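Local coordinates for protein BlEst2 (Bacillus licheniformis, PDB 6WPX) that probably hydrolyses ester bonds as a lipase of the alpha/beta-hydrolase type, with a C-terminal domain that has autoinhibitory effects, at residues V234-N238 with N278-A282; A206-I210 with E229-A233; L98-L102 with D124-L129. All blocks are in the same frame, centred on the assembly; numbering follows the deposited sequence.

Contact 1: V234-N238 with N278-A282; sequences VTEKN and NETAA
Glu236 and Lys237 converge on Thr280, the glutamate with CG anti to the backbone N (chi1 173°) and a bend at chi2, the lysine with its chain bent twice so that NZ passes alongside the threonine in the opposite direction. Thr280 OG1 faces both charged groups. It donates to Glu236 OE1 at 2.6 Å, and the carboxylate oxygen takes this bond on its syn lone pair. Lys237 NZ in turn gives a bond to Thr280 OG1 at 2.9 Å, so the hydroxyl accepts from a cation and donates to an anion. A second bond from NZ reaches Thr280 O at 2.8 Å, arriving well above the carbonyl plane, 65° out of it. Thr280 is thus gripped by three bonds, two on its hydroxyl and one on its backbone. The contact lies on the surface and joins a loop of the alpha/beta part, between helix 218-224 and strand 245-246, to the loop that leads from helix 260-267 toward the C-terminal beta sheets. An ST motif tightens the first loop, with Thr235 OG1 accepting from Asn238 N at 3.2 Å. Glu236 OE1 also forms a salt bridge with Arg240, which probably helps to fix the carboxylate's rotation. Beyond the ammonium group the contact thins: Lys237 CE stays 4.0 Å from Ala281 O, and the opposite charge of Glu279 stops at 5.1 Å between its OE2 and Lys237 NZ.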
# COMPACT_ATOMS: atom_id res chain seq x y z
N VAL A 234 -3.68 2.14 -2.34
CA VAL A 234 -2.54 2.64 -3.12
C VAL A 234 -2.75 4.11 -3.35
O VAL A 234 -3.88 4.51 -3.68
CB VAL A 234 -2.39 1.87 -4.48
CG1 VAL A 234 -1.15 2.34 -5.24
CG2 VAL A 234 -2.34 0.35 -4.29
N THR A 235 -1.69 4.92 -3.23
CA THR A 235 -1.80 6.37 -3.52
C THR A 235 -1.74 6.59 -5.02
O THR A 235 -1.08 5.84 -5.73
CB THR A 235 -0.73 7.19 -2.80
OG1 THR A 235 0.53 6.86 -3.36
CG2 THR A 235 -0.74 6.96 -1.26
N GLU A 236 -2.42 7.64 -5.51
CA GLU A 236 -2.44 7.94 -6.94
C GLU A 236 -0.98 8.10 -7.46
O GLU A 236 -0.64 7.55 -8.50
CB GLU A 236 -3.29 9.21 -7.19
CG GLU A 236 -3.24 9.71 -8.62
CD GLU A 236 -2.10 10.65 -8.99
OE1 GLU A 236 -1.77 10.75 -10.19
OE2 GLU A 236 -1.51 11.27 -8.07
N LYS A 237 -0.14 8.84 -6.71
CA LYS A 237 1.26 9.03 -7.13
C LYS A 237 2.03 7.70 -7.22
O LYS A 237 2.84 7.52 -8.14
CB LYS A 237 2.00 10.04 -6.23
CG LYS A 237 1.59 11.50 -6.52
CD LYS A 237 2.17 12.03 -7.85
CE LYS A 237 1.28 13.05 -8.51
NZ LYS A 237 1.69 13.33 -9.91
N ASN A 238 1.75 6.74 -6.31
CA ASN A 238 2.45 5.47 -6.35
C ASN A 238 1.85 4.49 -7.34
O ASN A 238 2.46 3.46 -7.57
CB ASN A 238 2.55 4.85 -4.94
CG ASN A 238 3.51 5.59 -4.04
OD1 ASN A 238 3.92 6.71 -4.30
ND2 ASN A 238 3.97 4.94 -2.99
N ASN A 278 2.25 10.86 -20.14
CA ASN A 278 1.84 12.10 -19.49
C ASN A 278 2.07 11.96 -18.00
O ASN A 278 2.01 10.85 -17.46
CB ASN A 278 0.37 12.44 -19.77
CG ASN A 278 -0.60 11.51 -19.10
OD1 ASN A 278 -0.82 10.39 -19.56
ND2 ASN A 278 -1.16 11.93 -17.97
N GLU A 279 2.26 13.10 -17.34
CA GLU A 279 2.43 13.18 -15.90
C GLU A 279 1.15 13.75 -15.30
O GLU A 279 0.40 14.45 -15.98
CB GLU A 279 3.61 14.11 -15.59
CG GLU A 279 4.43 13.63 -14.42
CD GLU A 279 5.48 14.57 -13.88
OE1 GLU A 279 5.97 15.44 -14.64
OE2 GLU A 279 5.85 14.42 -12.69
N THR A 280 0.86 13.44 -14.04
CA THR A 280 -0.32 13.97 -13.37
C THR A 280 0.14 15.11 -12.47
O THR A 280 1.30 15.14 -12.06
CB THR A 280 -1.09 12.84 -12.65
OG1 THR A 280 -0.20 12.18 -11.76
CG2 THR A 280 -1.69 11.81 -13.63
N ALA A 281 -0.75 16.06 -12.18
CA ALA A 281 -0.44 17.26 -11.40
C ALA A 281 -0.25 17.02 -9.90
O ALA A 281 -1.02 16.28 -9.28
CB ALA A 281 -1.48 18.33 -11.64
N ALA A 282 0.82 17.63 -9.34
CA ALA A 282 1.20 17.52 -7.93
C ALA A 282 0.17 18.17 -7.01
O ALA A 282 -0.61 17.47 -6.36
CB ALA A 282 2.56 18.14 -7.71

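Contact 2: A206-I210 with E229-A233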
# COMPACT_ATOMS: atom_id res chain seq x y z
N ALA A 206 -5.82 4.71 -11.79
CA ALA A 206 -5.76 4.82 -10.33
C ALA A 206 -7.07 5.38 -9.84
O ALA A 206 -7.74 6.13 -10.56
CB ALA A 206 -4.60 5.72 -9.91
N GLY A 207 -7.45 5.00 -8.63
CA GLY A 207 -8.66 5.50 -8.00
C GLY A 207 -8.37 6.54 -6.93
O GLY A 207 -7.25 6.58 -6.40
N ASN A 208 -9.35 7.39 -6.62
CA ASN A 208 -9.19 8.42 -5.57
C ASN A 208 -10.28 8.28 -4.51
O ASN A 208 -10.42 9.17 -3.68
CB ASN A 208 -9.22 9.83 -6.17
CG ASN A 208 -10.51 10.15 -6.88
OD1 ASN A 208 -11.53 9.52 -6.67
ND2 ASN A 208 -10.45 11.06 -7.81
N LYS A 209 -11.07 7.21 -4.57
CA LYS A 209 -12.16 7.02 -3.63
C LYS A 209 -11.69 6.15 -2.46
O LYS A 209 -11.10 5.10 -2.69
CB LYS A 209 -13.39 6.40 -4.33
CG LYS A 209 -14.63 6.35 -3.44
CD LYS A 209 -15.94 6.25 -4.23
CE LYS A 209 -16.38 4.83 -4.46
NZ LYS A 209 -17.78 4.75 -4.96
N ILE A 210 -11.95 6.56 -1.23
CA ILE A 210 -11.55 5.72 -0.10
C ILE A 210 -12.79 4.98 0.42
O ILE A 210 -13.90 5.21 -0.08
CB ILE A 210 -10.75 6.48 0.98
CG1 ILE A 210 -11.64 7.49 1.78
CG2 ILE A 210 -9.53 7.17 0.37
CD1 ILE A 210 -11.07 7.78 3.27
N GLU A 229 -3.99 11.65 -2.34
CA GLU A 229 -5.13 10.97 -2.96
C GLU A 229 -4.84 9.48 -3.13
O GLU A 229 -3.72 9.11 -3.47
CB GLU A 229 -5.47 11.61 -4.34
CG GLU A 229 -5.95 13.05 -4.27
CD GLU A 229 -7.03 13.43 -3.26
OE1 GLU A 229 -6.65 14.04 -2.24
OE2 GLU A 229 -8.23 13.15 -3.49
N ASN A 230 -5.80 8.64 -2.81
CA ASN A 230 -5.56 7.22 -2.82
C ASN A 230 -6.87 6.47 -2.96
O ASN A 230 -7.93 7.07 -2.84
CB ASN A 230 -4.81 6.84 -1.49
CG ASN A 230 -5.68 6.93 -0.28
OD1 ASN A 230 -6.38 5.98 0.06
ND2 ASN A 230 -5.72 8.09 0.37
N ASP A 231 -6.80 5.16 -3.19
CA ASP A 231 -8.01 4.36 -3.38
C ASP A 231 -8.27 3.45 -2.15
O ASP A 231 -9.00 2.47 -2.26
CB ASP A 231 -7.90 3.52 -4.67
CG ASP A 231 -6.85 2.41 -4.62
OD1 ASP A 231 -6.21 2.23 -3.55
OD2 ASP A 231 -6.70 1.70 -5.61
N GLY A 232 -7.64 3.77 -1.01
CA GLY A 232 -7.77 2.96 0.21
C GLY A 232 -6.63 1.97 0.36
O GLY A 232 -6.39 1.47 1.46
N ALA A 233 -5.88 1.70 -0.73
CA ALA A 233 -4.75 0.76 -0.64
C ALA A 233 -3.51 1.29 -1.32
O ALA A 233 -2.42 0.88 -0.97
CB ALA A 233 -5.15 -0.57 -1.27
O HOH W 1 -5.64 3.14 -7.53
O HOH W 2 -8.32 10.01 -2.15
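Two successive Asx turns shape the 229-233 loop where it meets 206-210, the loop that leaves strand 201-205, in what is probably the acid-bearing part of an alpha/beta-hydrolase active site. Asn230 OD1 accepts from Gly232 N at 2.8 Å, and Asp231 OD1 accepts from Ala233 N, met nearly head-on along its C-O bond. The other carboxylate oxygen, OD2, is hydrogen-bonded to His254 ND1. No direct hydrogen bond joins the two loops; they meet through waters, CA-H...O contacts and packing. One water accepts from Gly207 N and donates to Asp231 OD2 at 2.6 Å, helping to hold that oxygen in place. Another takes the N-H of Asn230 and lies 2.7 Å from Asn208 O, to which it probably donates. Elsewhere in the contact, Lys209 O receives the CA-H of Asp231, 3.3 Å from CA. Ile210 sends CG2 across the amide of Asn230, 3.4 Å from OD1. Asn230 ND2 is fastened to the carbonyls of Gly221 and Gly228, which ties the turn back to helix 218-224. A leucine in place of Asn230 would probably leave Gly232 N without its side-chain acceptor and those two carbonyls without this donor, so that the turn is held less firmly to the helix. At Gly232 (phi 96°) a CB would press on the preceding carbonyl oxygen, which calls for glycine. An aspartate hydrogen-bonded to histidine ND1 in a loop beyond a sheet strand is consistent with the acid-histidine pair of an alpha/beta-hydrolase catalytic triad.

Contact 3: L98-L102 with D124-L129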
# COMPACT_ATOMS: atom_id res chain seq x y z
N LEU A 98 4.46 -15.79 -14.94
CA LEU A 98 3.62 -15.10 -15.92
C LEU A 98 4.27 -15.15 -17.30
O LEU A 98 3.59 -15.49 -18.26
CB LEU A 98 3.33 -13.66 -15.47
CG LEU A 98 2.43 -12.79 -16.38
CD1 LEU A 98 1.03 -13.44 -16.61
CD2 LEU A 98 2.26 -11.42 -15.77
N ALA A 99 5.59 -14.88 -17.38
CA ALA A 99 6.33 -14.93 -18.65
C ALA A 99 6.24 -16.30 -19.31
O ALA A 99 6.02 -16.38 -20.53
CB ALA A 99 7.78 -14.55 -18.42
N ALA A 100 6.40 -17.39 -18.51
CA ALA A 100 6.32 -18.77 -18.99
C ALA A 100 4.92 -19.08 -19.54
O ALA A 100 4.81 -19.64 -20.63
CB ALA A 100 6.69 -19.73 -17.88
N LYS A 101 3.86 -18.65 -18.83
CA LYS A 101 2.48 -18.90 -19.26
C LYS A 101 2.06 -18.02 -20.40
O LYS A 101 1.26 -18.46 -21.22
CB LYS A 101 1.47 -18.84 -18.09
CG LYS A 101 1.83 -19.71 -16.86
CD LYS A 101 1.94 -21.21 -17.17
CE LYS A 101 2.41 -22.01 -15.98
NZ LYS A 101 2.38 -23.46 -16.29
N LEU A 102 2.62 -16.79 -20.51
CA LEU A 102 2.30 -15.89 -21.62
C LEU A 102 2.75 -16.49 -22.95
O LEU A 102 2.08 -16.30 -23.96
CB LEU A 102 2.87 -14.48 -21.43
CG LEU A 102 2.17 -13.60 -20.38
CD1 LEU A 102 3.00 -12.35 -20.10
CD2 LEU A 102 0.77 -13.22 -20.82
N ASP A 124 4.08 -7.63 -11.29
CA ASP A 124 4.42 -8.97 -11.81
C ASP A 124 4.45 -8.90 -13.34
O ASP A 124 5.27 -9.55 -13.99
CB ASP A 124 3.35 -10.00 -11.39
CG ASP A 124 3.13 -10.17 -9.90
OD1 ASP A 124 4.04 -9.79 -9.11
OD2 ASP A 124 2.10 -10.77 -9.52
N SER A 125 3.52 -8.13 -13.92
CA SER A 125 3.41 -7.94 -15.36
C SER A 125 4.65 -7.33 -15.94
O SER A 125 5.18 -7.86 -16.92
CB SER A 125 2.18 -7.11 -15.71
OG SER A 125 1.04 -7.91 -15.43
N GLN A 126 5.14 -6.24 -15.33
CA GLN A 126 6.36 -5.56 -15.80
C GLN A 126 7.54 -6.44 -15.66
O GLN A 126 8.38 -6.44 -16.56
CB GLN A 126 6.63 -4.28 -15.02
CG GLN A 126 6.05 -3.06 -15.64
CD GLN A 126 6.86 -1.85 -15.26
OE1 GLN A 126 7.19 -1.65 -14.10
NE2 GLN A 126 7.16 -0.99 -16.23
N SER A 127 7.63 -7.16 -14.54
CA SER A 127 8.72 -8.10 -14.32
C SER A 127 8.72 -9.16 -15.43
O SER A 127 9.77 -9.43 -15.99
CB SER A 127 8.58 -8.76 -12.95
OG SER A 127 9.53 -9.81 -12.84
N ALA A 128 7.53 -9.74 -15.74
CA ALA A 128 7.41 -10.74 -16.81
C ALA A 128 7.94 -10.17 -18.11
O ALA A 128 8.80 -10.79 -18.73
CB ALA A 128 5.95 -11.16 -17.00
N LEU A 129 7.50 -8.98 -18.49
CA LEU A 129 7.91 -8.39 -19.77
C LEU A 129 9.35 -7.93 -19.84
O LEU A 129 10.03 -8.21 -20.82
CB LEU A 129 6.97 -7.23 -20.12
CG LEU A 129 5.74 -7.62 -20.94
CD1 LEU A 129 4.79 -8.47 -20.16
CD2 LEU A 129 5.02 -6.42 -21.38
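Ala128 CB is the centre of this contact, set against Leu98 and Ala99 where the helices run closest. It lies 3.8 Å from Ala99 N, touching the backbone itself, and 3.9 Å from Leu98 CD2. The small methyl lets the backbones come close, with CA atoms of Ala99 and Ala128 separated by 4.7 Å, while the axes of the two short segments pass at 9.1 Å and cross at -67°. Leu98 extends the contact along the second helix: with CG anti to its N (chi1 -179°), it lays CD2 over the backbone of the preceding turn, 3.7 Å from Ser125 CA. The same methyl also rests against Ser125 OG, a hydroxyl whose polar needs are met elsewhere, by Gly121 O and Ser117 OG. Asp124 contributes through its carboxylate, which is bridged to Lys120 and hydrogen-bonded to Asn94, one turn back on the first helix. Both helices belong to the alpha/beta-hydrolase core. Helix 91-109 forms the beta-alpha-beta crossover from strand 80-83 to strand 113-118, passing over strand 50-53 between them, and helix 121-131 follows 113-118 directly, the place of the helix behind the nucleophile elbow in this fold. Side chains on the inner face lean on the central sheet, Leu98 on Ile83, Ser125 on Leu115, Leu102 on Val113. Packing is looser at the far end, where Leu102 CD1 comes only to 4.3 Å from Leu129 CD1, both leucines also touching Leu115 and Val138 of the strands. Ala99, its backbone in the tight part, is partly open to solvent on its outer side, where CB touches His132, and the next residue, Ala100, faces outward.

Overall arrangement
The contacts close in series along the chain: contact 3 first, then contact 2, then contact 1. Contacts 2 and 3 belong to the N-terminal alpha/beta part, while contact 1 has one side in the connection to the C-terminal region. Contacts 1 and 2 are neighbours, centres 11 Å apart, sharing the loop between helix 218-224 and strand 245-246; Glu236 N probably bonds to Glu229 O, and Thr235 packs on Asn230. Contact 3 lies apart, its centre 24 Å from contact 1 and 26 Å from contact 2, in helices packed on the seven-stranded sheet. Contacts 1 and 2 join the loops beyond strand 201-205, one of which carries the probable active-site acid.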